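Local coordinates for Mutt/nudix family protein (Deinococcus radiodurans, PDB 2W4E) that probably hydrolyses the pyrophosphate bond of ADP-ribose or a similar nucleoside diphosphate derivative, using magnesium, as a Nudix hydrolase, at residues K43-D46 against L47-A51; V114-M117 against L118-E122. All coordinates share one frame; numbering follows the deposited sequence.

Overall arrangement
This chain, an N-terminally truncated piece of the protein, holds its Nudix domain, and both interactions are local contacts at the ends of helices within it. In interaction 1, residues 43-51 are the loop-to-helix turn of the Nudix box, the catalytic signature whose magnesium-binding glutamates, as in the family, probably lie further along helix 47-59. Interaction 2 finishes helix 111-120, which packs on helix 126-141 and on strands 18-26 and 104-110. The two lie on opposite sides of the chain's centre. Interactions 1 and 2 have their centres 30 Å apart. The nearest atoms of interactions 1 and 2 are about 17 Å apart, so residues 114-122 do not touch residues 43-51.

Interaction 1 of 2, residues K43-D46 against L47-A51; sequences KGED and LGAAA
Asp-46 and Glu-45 meet the first turn of helix 47-59 in the loop-helix-loop of the Nudix box, the GX5EX7REUXEEXGU signature (U a bulky aliphatic residue), of which Glu-45 is the first glutamate and Arg-53 the arginine. At Leu-47, Asp-46 OD1 turns back on the very next amide, a weak bond of 2.6 Å to Leu-47 N and strongly bent. The aspartate takes the N-cap position, but its carboxylate makes no capping bond. Its CG stands anti to the backbone N (chi1 -174°), which brings OD1 also to 3.3 Å from Leu-47 CD1; the two side chains cross at about a right angle. Ala-49 turns its methyl to the loop, with CB 3.7 Å from Asp-46 O. Ala-50 meets both loop residues: its N gives a nearly straight bond (171°) of 2.9 Å to Asp-46 O, the first helical bond, and the Glu-45 carboxylate lies alongside its CA and CB. The extended chain of Glu-45 lays CD 3.4 Å from Ala-50 CA, and OE2 lies 3.3 Å from Ala-50 CB. That carboxylate is held twice, OE1 by a salt bridge to Arg-53 and OE2 by the amide of Glu-42, so the signature's glutamate and arginine tie loop to helix. With an alanine in place of Glu-45, Arg-53 would probably lose its charged mate and the loop would be freer to shift. Ala-51 touches Val-8 and Ile-10 of strand 6-14, and its N continues the helix with a 3.0 Å bond to Leu-47 O.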
loop_
_atom_site.group_PDB
_atom_site.type_symbol
_atom_site.label_atom_id
_atom_site.label_comp_id
_atom_site.label_asym_id
_atom_site.label_seq_id
_atom_site.Cartn_x
_atom_site.Cartn_y
_atom_site.Cartn_z
ATOM N N LYS A 43 24.616 -0.368 -3.766
ATOM C CA LYS A 43 25.456 0.547 -2.947
ATOM C C LYS A 43 25.623 1.935 -3.533
ATOM O O LYS A 43 25.276 2.940 -2.899
ATOM C CB LYS A 43 26.874 -0.044 -2.722
ATOM C CG LYS A 43 27.842 0.895 -1.944
ATOM C CD LYS A 43 29.285 0.901 -2.491
ATOM C CE LYS A 43 30.229 1.716 -1.588
ATOM N NZ LYS A 43 29.754 3.120 -1.370
ATOM N N GLY A 44 26.199 1.981 -4.730
ATOM C CA GLY A 44 26.524 3.242 -5.355
ATOM C C GLY A 44 25.485 3.572 -6.392
ATOM O O GLY A 44 25.813 4.175 -7.423
ATOM N N GLU A 45 24.231 3.186 -6.124
ATOM C CA GLU A 45 23.182 3.337 -7.124
ATOM C C GLU A 45 22.205 4.434 -6.797
ATOM O O GLU A 45 21.682 4.516 -5.697
ATOM C CB GLU A 45 22.441 2.025 -7.325
ATOM C CG GLU A 45 22.084 1.741 -8.760
ATOM C CD GLU A 45 21.464 0.383 -8.914
ATOM O OE1 GLU A 45 21.497 -0.170 -10.038
ATOM O OE2 GLU A 45 20.937 -0.149 -7.908
ATOM N N ASP A 46 21.962 5.276 -7.781
ATOM C CA ASP A 46 20.916 6.261 -7.713
ATOM C C ASP A 46 19.555 5.589 -7.974
ATOM O O ASP A 46 19.502 4.531 -8.613
ATOM C CB ASP A 46 21.197 7.315 -8.763
ATOM C CG ASP A 46 20.244 8.467 -8.696
ATOM O OD1 ASP A 46 19.539 8.597 -7.663
ATOM O OD2 ASP A 46 20.208 9.250 -9.681
ATOM N N LEU A 47 18.474 6.199 -7.476
ATOM C CA LEU A 47 17.136 5.595 -7.551
ATOM C C LEU A 47 16.713 5.387 -9.002
ATOM O O LEU A 47 16.248 4.291 -9.351
ATOM C CB LEU A 47 16.079 6.422 -6.825
ATOM C CG LEU A 47 16.338 6.790 -5.367
ATOM C CD1 LEU A 47 17.416 7.924 -5.251
ATOM C CD2 LEU A 47 15.021 7.186 -4.687
ATOM N N GLY A 48 16.914 6.431 -9.820
ATOM C CA GLY A 48 16.614 6.422 -11.263
ATOM C C GLY A 48 17.308 5.269 -11.947
ATOM O O GLY A 48 16.702 4.554 -12.743
ATOM N N ALA A 49 18.578 5.046 -11.580
ATOM C CA ALA A 49 19.406 4.014 -12.213
ATOM C C ALA A 49 19.059 2.601 -11.772
ATOM O O ALA A 49 19.054 1.667 -12.597
ATOM C CB ALA A 49 20.906 4.295 -11.979
ATOM N N ALA A 50 18.793 2.421 -10.477
ATOM C CA ALA A 50 18.293 1.131 -9.985
ATOM C C ALA A 50 16.990 0.745 -10.728
ATOM O O ALA A 50 16.799 -0.414 -11.147
ATOM C CB ALA A 50 18.031 1.214 -8.477
ATOM N N ALA A 51 16.111 1.724 -10.881
ATOM C CA ALA A 51 14.799 1.500 -11.548
ATOM C C ALA A 51 14.943 0.970 -12.983
ATOM O O ALA A 51 14.396 -0.077 -13.297
ATOM C CB ALA A 51 13.897 2.761 -11.471
#

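Interaction 2 of 2, residues V114-M117 against L118-E122; sequences VYRM and LEAGE
Arg-116 and Glu-122 join in a salt bridge that spans the C-terminal end of helix 111-120. The arginine grips end-on with two nitrogens: NH1 lies 2.9 Å from Glu-122 OE2, and NH2 is 3.0 Å from Glu-122 OE1. With the two planes 44° apart, OE2 sits in the guanidinium plane but is met from above the carboxylate plane, whereas OE1 is met on its syn side. A bend at chi3 (63°) turns the guanidinium toward the C-terminal end of the helix to reach its partner, although the arginine's CB sets out away from it. The chain turns at Gly-121, whose positive phi (87°) marks a Schellman motif. Glu-122 N bonds to Met-117 O at 3.0 Å, and Gly-121 N to Leu-118 O at 3.2 Å, the pair of bonds that ends the helix. This turn carries Glu-122 back toward Met-117, so that the two side chains cross at about a right angle, with Glu-122 OE1 3.4 Å from Met-117 CG. On the buried flank Leu-118 runs beside Tyr-115, both pointing the same way. Having its CG anti to the backbone N, the leucine brings CD2 to 3.6 Å from Tyr-115 CD2, obliquely to the ring. Helix 126-141 lies against this pair and accepts the tyrosine's hydroxyl at Leu-132 O. Glu-119 passes CG 3.3 Å from Tyr-115 O before its carboxylate pairs with Arg-136. Arg-116 NH2 is shared with Glu-113, so the guanidinium serves two carboxylates, and its fixed positive charge would favour the ionised form of Glu-122. Two N-H groups on two separate oxygens limit the turning of both flat groups, at a surface site where solvent would probably weaken the pairing.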
loop_
_atom_site.group_PDB
_atom_site.type_symbol
_atom_site.label_atom_id
_atom_site.label_comp_id
_atom_site.label_asym_id
_atom_site.label_seq_id
_atom_site.Cartn_x
_atom_site.Cartn_y
_atom_site.Cartn_z
ATOM N N VAL A 114 -6.240 -4.855 -14.787
ATOM C CA VAL A 114 -5.419 -4.693 -13.579
ATOM C C VAL A 114 -6.158 -3.928 -12.455
ATOM O O VAL A 114 -6.149 -4.353 -11.267
ATOM C CB VAL A 114 -4.063 -4.017 -13.894
ATOM C CG1 VAL A 114 -3.219 -3.907 -12.612
ATOM C CG2 VAL A 114 -3.318 -4.865 -14.886
ATOM N N TYR A 115 -6.803 -2.828 -12.813
ATOM C CA TYR A 115 -7.547 -2.048 -11.800
ATOM C C TYR A 115 -8.844 -2.738 -11.347
ATOM O O TYR A 115 -9.288 -2.543 -10.185
ATOM C CB TYR A 115 -7.747 -0.581 -12.228
ATOM C CG TYR A 115 -6.444 0.173 -12.008
ATOM C CD1 TYR A 115 -5.425 0.169 -12.984
ATOM C CD2 TYR A 115 -6.192 0.816 -10.798
ATOM C CE1 TYR A 115 -4.179 0.835 -12.761
ATOM C CE2 TYR A 115 -4.954 1.486 -10.564
ATOM C CZ TYR A 115 -3.964 1.481 -11.545
ATOM O OH TYR A 115 -2.777 2.128 -11.301
ATOM N N ARG A 116 -9.426 -3.572 -12.228
ATOM C CA ARG A 116 -10.559 -4.385 -11.789
ATOM C C ARG A 116 -10.044 -5.362 -10.729
ATOM O O ARG A 116 -10.635 -5.474 -9.653
ATOM C CB ARG A 116 -11.230 -5.122 -12.943
ATOM C CG ARG A 116 -12.473 -5.863 -12.476
ATOM C CD ARG A 116 -12.798 -7.055 -13.409
ATOM N NE ARG A 116 -11.734 -8.057 -13.396
ATOM C CZ ARG A 116 -11.434 -8.864 -12.375
ATOM N NH1 ARG A 116 -12.139 -8.860 -11.249
ATOM N NH2 ARG A 116 -10.425 -9.713 -12.495
ATOM N N MET A 117 -8.933 -6.036 -11.012
ATOM C CA MET A 117 -8.287 -6.901 -10.025
ATOM C C MET A 117 -8.010 -6.166 -8.700
ATOM O O MET A 117 -8.353 -6.659 -7.637
ATOM C CB MET A 117 -7.011 -7.511 -10.569
ATOM C CG MET A 117 -7.242 -8.520 -11.693
ATOM S SD MET A 117 -5.702 -8.843 -12.646
ATOM C CE MET A 117 -4.850 -9.881 -11.479
ATOM N N LEU A 118 -7.374 -5.003 -8.791
ATOM C CA LEU A 118 -7.055 -4.179 -7.613
ATOM C C LEU A 118 -8.310 -3.921 -6.723
ATOM O O LEU A 118 -8.271 -4.134 -5.525
ATOM C CB LEU A 118 -6.454 -2.854 -8.066
ATOM C CG LEU A 118 -5.905 -1.898 -6.985
ATOM C CD1 LEU A 118 -4.810 -2.555 -6.156
ATOM C CD2 LEU A 118 -5.449 -0.537 -7.570
ATOM N N GLU A 119 -9.404 -3.492 -7.336
ATOM C CA GLU A 119 -10.589 -3.097 -6.610
ATOM C C GLU A 119 -11.255 -4.317 -5.973
ATOM O O GLU A 119 -11.717 -4.249 -4.828
ATOM C CB GLU A 119 -11.526 -2.347 -7.540
ATOM C CG GLU A 119 -11.036 -0.947 -7.826
ATOM C CD GLU A 119 -11.999 -0.159 -8.651
ATOM O OE1 GLU A 119 -13.001 -0.767 -9.108
ATOM O OE2 GLU A 119 -11.770 1.072 -8.838
ATOM N N ALA A 120 -11.187 -5.449 -6.674
ATOM C CA ALA A 120 -11.756 -6.700 -6.189
ATOM C C ALA A 120 -10.955 -7.333 -5.044
ATOM O O ALA A 120 -11.419 -8.281 -4.412
ATOM C CB ALA A 120 -11.896 -7.685 -7.348
ATOM N N GLY A 121 -9.757 -6.841 -4.759
ATOM C CA GLY A 121 -8.927 -7.543 -3.767
ATOM C C GLY A 121 -8.045 -8.668 -4.292
ATOM O O GLY A 121 -7.335 -9.335 -3.526
ATOM N N GLU A 122 -8.022 -8.862 -5.605
ATOM C CA GLU A 122 -7.272 -9.997 -6.188
ATOM C C GLU A 122 -5.750 -9.785 -6.230
ATOM O O GLU A 122 -4.989 -10.721 -6.452
ATOM C CB GLU A 122 -7.814 -10.323 -7.594
ATOM C CG GLU A 122 -9.286 -10.734 -7.620
ATOM C CD GLU A 122 -9.866 -10.747 -9.045
ATOM O OE1 GLU A 122 -9.106 -10.807 -10.032
ATOM O OE2 GLU A 122 -11.100 -10.666 -9.178
#